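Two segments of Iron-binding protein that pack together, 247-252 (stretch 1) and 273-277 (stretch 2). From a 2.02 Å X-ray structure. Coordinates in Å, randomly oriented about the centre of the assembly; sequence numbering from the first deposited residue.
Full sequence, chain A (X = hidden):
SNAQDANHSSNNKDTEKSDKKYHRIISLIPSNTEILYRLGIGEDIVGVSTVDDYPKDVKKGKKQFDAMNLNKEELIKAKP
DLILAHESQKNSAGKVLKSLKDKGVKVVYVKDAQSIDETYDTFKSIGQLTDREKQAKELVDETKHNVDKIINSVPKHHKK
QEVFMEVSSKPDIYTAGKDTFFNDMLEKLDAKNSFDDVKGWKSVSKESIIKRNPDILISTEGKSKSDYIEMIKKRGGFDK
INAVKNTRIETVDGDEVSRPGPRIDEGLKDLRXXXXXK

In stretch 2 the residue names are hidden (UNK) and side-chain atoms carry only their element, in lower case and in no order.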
ATOM      1  N   THR A 247     -24.549  -5.549 -10.238  1.00 55.85           N
ATOM      2  CA  THR A 247     -23.322  -5.457 -11.027  1.00 60.27           C
ATOM      3  C   THR A 247     -22.350  -4.445 -10.422  1.00 53.07           C
ATOM      4  O   THR A 247     -21.873  -3.543 -11.100  1.00 47.85           O
ATOM      5  CB  THR A 247     -23.616  -5.109 -12.500  1.00 67.44           C
ATOM      6  OG1 THR A 247     -24.770  -5.835 -12.929  1.00 75.24           O
ATOM      7  CG2 THR A 247     -22.444  -5.489 -13.385  1.00 72.54           C
ATOM      8  N   ARG A 248     -22.090  -4.587  -9.129  1.00 41.87           N
ATOM      9  CA  ARG A 248     -21.108  -3.749  -8.462  1.00 42.91           C
ATOM     10  C   ARG A 248     -19.935  -4.651  -8.125  1.00 43.59           C
ATOM     11  O   ARG A 248     -19.654  -4.922  -6.954  1.00 44.59           O
ATOM     12  CB  ARG A 248     -21.689  -3.111  -7.197  1.00 45.20           C
ATOM     13  CG  ARG A 248     -22.991  -2.332  -7.409  1.00 45.15           C
ATOM     14  CD  ARG A 248     -22.800  -1.077  -8.245  1.00 50.30           C
ATOM     15  NE  ARG A 248     -21.713  -0.241  -7.738  1.00 55.31           N
ATOM     16  CZ  ARG A 248     -21.808   0.574  -6.688  1.00 57.99           C
ATOM     17  NH1 ARG A 248     -20.758   1.291  -6.304  1.00 55.34           N
ATOM     18  NH2 ARG A 248     -22.946   0.670  -6.014  1.00 61.27           N
ATOM     19  N   ILE A 249     -19.284  -5.137  -9.179  1.00 41.67           N
ATOM     20  CA  ILE A 249     -18.139  -6.036  -9.076  1.00 41.06           C
ATOM     21  C   ILE A 249     -16.939  -5.316  -9.669  1.00 38.01           C
ATOM     22  O   ILE A 249     -16.923  -5.034 -10.870  1.00 42.20           O
ATOM     23  CB  ILE A 249     -18.407  -7.320  -9.882  1.00 40.82           C
ATOM     24  CG1 ILE A 249     -19.631  -8.047  -9.338  1.00 40.37           C
ATOM     25  CG2 ILE A 249     -17.219  -8.259  -9.864  1.00 41.33           C
ATOM     26  CD1 ILE A 249     -20.025  -9.230 -10.186  1.00 39.61           C
ATOM     27  N   GLU A 250     -15.943  -4.991  -8.845  1.00 33.83           N
ATOM     28  CA  GLU A 250     -14.808  -4.190  -9.316  1.00 34.47           C
ATOM     29  C   GLU A 250     -13.483  -4.833  -8.926  1.00 36.09           C
ATOM     30  O   GLU A 250     -13.435  -5.692  -8.048  1.00 35.01           O
ATOM     31  CB  GLU A 250     -14.866  -2.768  -8.741  1.00 39.12           C
ATOM     32  CG  GLU A 250     -16.231  -2.091  -8.822  1.00 47.28           C
ATOM     33  CD  GLU A 250     -16.568  -1.578 -10.214  1.00 57.84           C
ATOM     34  OE1 GLU A 250     -15.650  -1.455 -11.054  1.00 56.97           O
ATOM     35  OE2 GLU A 250     -17.759  -1.291 -10.468  1.00 70.51           O
ATOM     36  N   THR A 251     -12.407  -4.415  -9.587  1.00 33.30           N
ATOM     37  CA  THR A 251     -11.082  -4.901  -9.236  1.00 39.38           C
ATOM     38  C   THR A 251     -10.144  -3.743  -9.055  1.00 39.01           C
ATOM     39  O   THR A 251     -10.274  -2.711  -9.712  1.00 40.36           O
ATOM     40  CB  THR A 251     -10.480  -5.784 -10.313  1.00 42.50           C
ATOM     41  OG1 THR A 251     -10.255  -5.001 -11.490  1.00 50.43           O
ATOM     42  CG2 THR A 251     -11.417  -6.917 -10.633  1.00 48.78           C
ATOM     43  N   VAL A 252      -9.174  -3.931  -8.179  1.00 33.42           N
ATOM     44  CA  VAL A 252      -8.166  -2.909  -7.965  1.00 38.33           C
ATOM     45  C   VAL A 252      -6.833  -3.633  -7.761  1.00 37.30           C
ATOM     46  O   VAL A 252      -6.830  -4.828  -7.433  1.00 30.27           O
ATOM     47  CB  VAL A 252      -8.609  -2.040  -6.771  1.00 46.91           C
ATOM     48  CG1 VAL A 252      -8.156  -2.635  -5.429  1.00 37.09           C
ATOM     49  CG2 VAL A 252      -8.176  -0.627  -6.960  1.00 54.33           C
ATOM     50  N   UNK A 273     -14.218   5.912  -6.463  1.00 42.08           N
ATOM     51  CA  UNK A 273     -14.938   5.829  -7.727  1.00 46.55           C
ATOM     52  C   UNK A 273     -15.506   4.429  -7.984  1.00 48.69           C
ATOM     53  O   UNK A 273     -16.309   4.251  -8.896  1.00 53.18           O
ATOM     54  c   UNK A 273     -13.654   7.773  -8.812  1.00 58.69           C
ATOM     55  o   UNK A 273     -12.731   8.187  -9.552  1.00 59.08           O
ATOM     56  c   UNK A 273     -14.050   6.288  -8.901  1.00 52.24           C
ATOM     57  o   UNK A 273     -14.261   8.530  -8.020  1.00 62.04           O
ATOM     58  N   UNK A 274     -15.094   3.436  -7.188  1.00 43.59           N
ATOM     59  CA  UNK A 274     -15.676   2.092  -7.273  1.00 43.05           C
ATOM     60  C   UNK A 274     -16.887   1.951  -6.349  1.00 49.62           C
ATOM     61  O   UNK A 274     -17.770   1.123  -6.573  1.00 50.20           O
ATOM     62  o   UNK A 274     -12.563   0.200  -7.785  1.00 50.20           O
ATOM     63  c   UNK A 274     -14.639   1.018  -6.934  1.00 46.98           C
ATOM     64  o   UNK A 274     -13.878   1.241  -9.188  1.00 56.43           O
ATOM     65  c   UNK A 274     -13.620   0.810  -8.048  1.00 51.66           C
ATOM     66  N   UNK A 275     -16.919   2.781  -5.314  1.00 46.86           N
ATOM     67  CA  UNK A 275     -17.971   2.739  -4.311  1.00 46.80           C
ATOM     68  C   UNK A 275     -19.087   3.710  -4.695  1.00 54.47           C
ATOM     69  O   UNK A 275     -20.271   3.428  -4.513  1.00 52.54           O
ATOM     70  c   UNK A 275     -15.606   2.409  -1.256  1.00 44.06           C
ATOM     71  c   UNK A 275     -17.395   3.102  -2.927  1.00 48.04           C
ATOM     72  c   UNK A 275     -16.385   2.036  -2.491  1.00 41.38           C
ATOM     73  c   UNK A 275     -18.491   3.225  -1.890  1.00 54.63           C
ATOM     74  N   UNK A 276     -18.697   4.848  -5.252  1.00 56.64           N
ATOM     75  CA  UNK A 276     -19.645   5.873  -5.642  1.00 64.07           C
ATOM     76  C   UNK A 276     -19.561   6.114  -7.150  1.00 72.98           C
ATOM     77  O   UNK A 276     -18.740   6.901  -7.617  1.00 71.17           O
ATOM     78  c   UNK A 276     -18.209   6.628  -1.232  1.00 59.15           C
ATOM     79  c   UNK A 276     -19.385   7.156  -4.836  1.00 62.92           C
ATOM     80  c   UNK A 276     -19.386   6.917  -3.333  1.00 62.44           C
ATOM     81  c   UNK A 276     -18.199   6.856  -2.608  1.00 58.84           C
ATOM     82  o   UNK A 276     -19.446   6.219   0.783  1.00 61.36           O
ATOM     83  c   UNK A 276     -19.409   6.450  -0.576  1.00 58.40           C
ATOM     84  c   UNK A 276     -20.589   6.501  -1.275  1.00 59.53           C
ATOM     85  c   UNK A 276     -20.576   6.733  -2.643  1.00 62.30           C
ATOM     86  N   UNK A 277     -20.399   5.400  -7.905  1.00 81.06           N
ATOM     87  CA  UNK A 277     -20.451   5.534  -9.363  1.00 85.21           C
ATOM     88  C   UNK A 277     -21.272   6.751  -9.779  1.00 88.96           C
ATOM     89  O   UNK A 277     -21.579   7.614  -8.959  1.00 90.76           O
ATOM     90  c   UNK A 277     -18.231   1.766 -10.953  1.00 81.68           C
ATOM     91  c   UNK A 277     -21.036   4.271 -10.012  1.00 85.69           C
ATOM     92  n   UNK A 277     -16.976   1.796 -11.763  1.00 84.42           N
ATOM     93  c   UNK A 277     -20.149   3.026  -9.939  1.00 82.69           C
ATOM     94  c   UNK A 277     -18.970   3.100 -10.908  1.00 83.10           C
TER

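Position 273 carries four side-chain atoms, two carbons and two oxygens. One carbon is bonded to CA, and the second bears both oxygens, so the chain is a short carboxylate. The nearest side-chain approach to stretch 1 is 8.2 Å, from CB of position 273 to OE1 of Glu250, and no surface is lost to it. Two carbons ending in a carboxylate identify Asp273.

Position 274 repeats that composition: two carbons, the second bonded to two oxygens. Its CA lies 6.7 Å from CA of Glu250, the closest CA pair across the stretches. The CA-to-CB bond points sideways, yet one carboxylate oxygen at this position comes to 3.7 Å from OE1 of Glu250. The backbone contributes as well, since O of position 274 accepts a hydrogen bond from NH1 of Arg248 at 3.0 Å, with an N-H...O angle of 144°. The atom count again gives aspartate, Asp274.

Position 275 has four carbons and no heteroatom. The first is forked, one arm being a single carbon and the other two carbons long. The CA-to-CB bond points away from stretch 1, and the closest side-chain approach is 5.1 Å, from CB of position 275 to NH1 of Arg248. The contact is made instead by backbone O, which accepts a hydrogen bond from NH1 of Arg248 at 2.8 Å and 152°. The fork at the first carbon, where leucine would fork one carbon further out, makes this Ile275.

Position 276 shows one carbon leading to a six-carbon ring that bears one oxygen, a phenol. It is the first residue after the helix to leave helical phi/psi, its CA-to-CB bond points away, and its side chain comes no nearer than 6.2 Å, from CB of position 276 to NH1 of Arg248. The oxygen on the ring distinguishes Tyr276 from phenylalanine.

Position 277 has four carbons in an unbranched row ending in nitrogen. CA-to-CB points toward stretch 1, and the last carbon lies 3.1 Å from OE2 of Glu250. An amine at the end of four carbons means Lys277; its NZ forms a salt bridge with OE2 of Glu250 at 3.4 Å.

The contact, burying 289 Å² in total, rests on two side chains of stretch 1. Arg248 brings NH1 to two successive carbonyls, Asp274 O and Ile275 O, both at the guanidinium edge near its plane, where N-H groups can point at them. The cost is that Arg248 NE is buried without a partner. Glu250 faces a mixed environment: the Lys277 ammonium offers favourable charge, whereas the Asp274 carboxylate places like charge nearby.

Stretch 2 (273-277) DDIYK
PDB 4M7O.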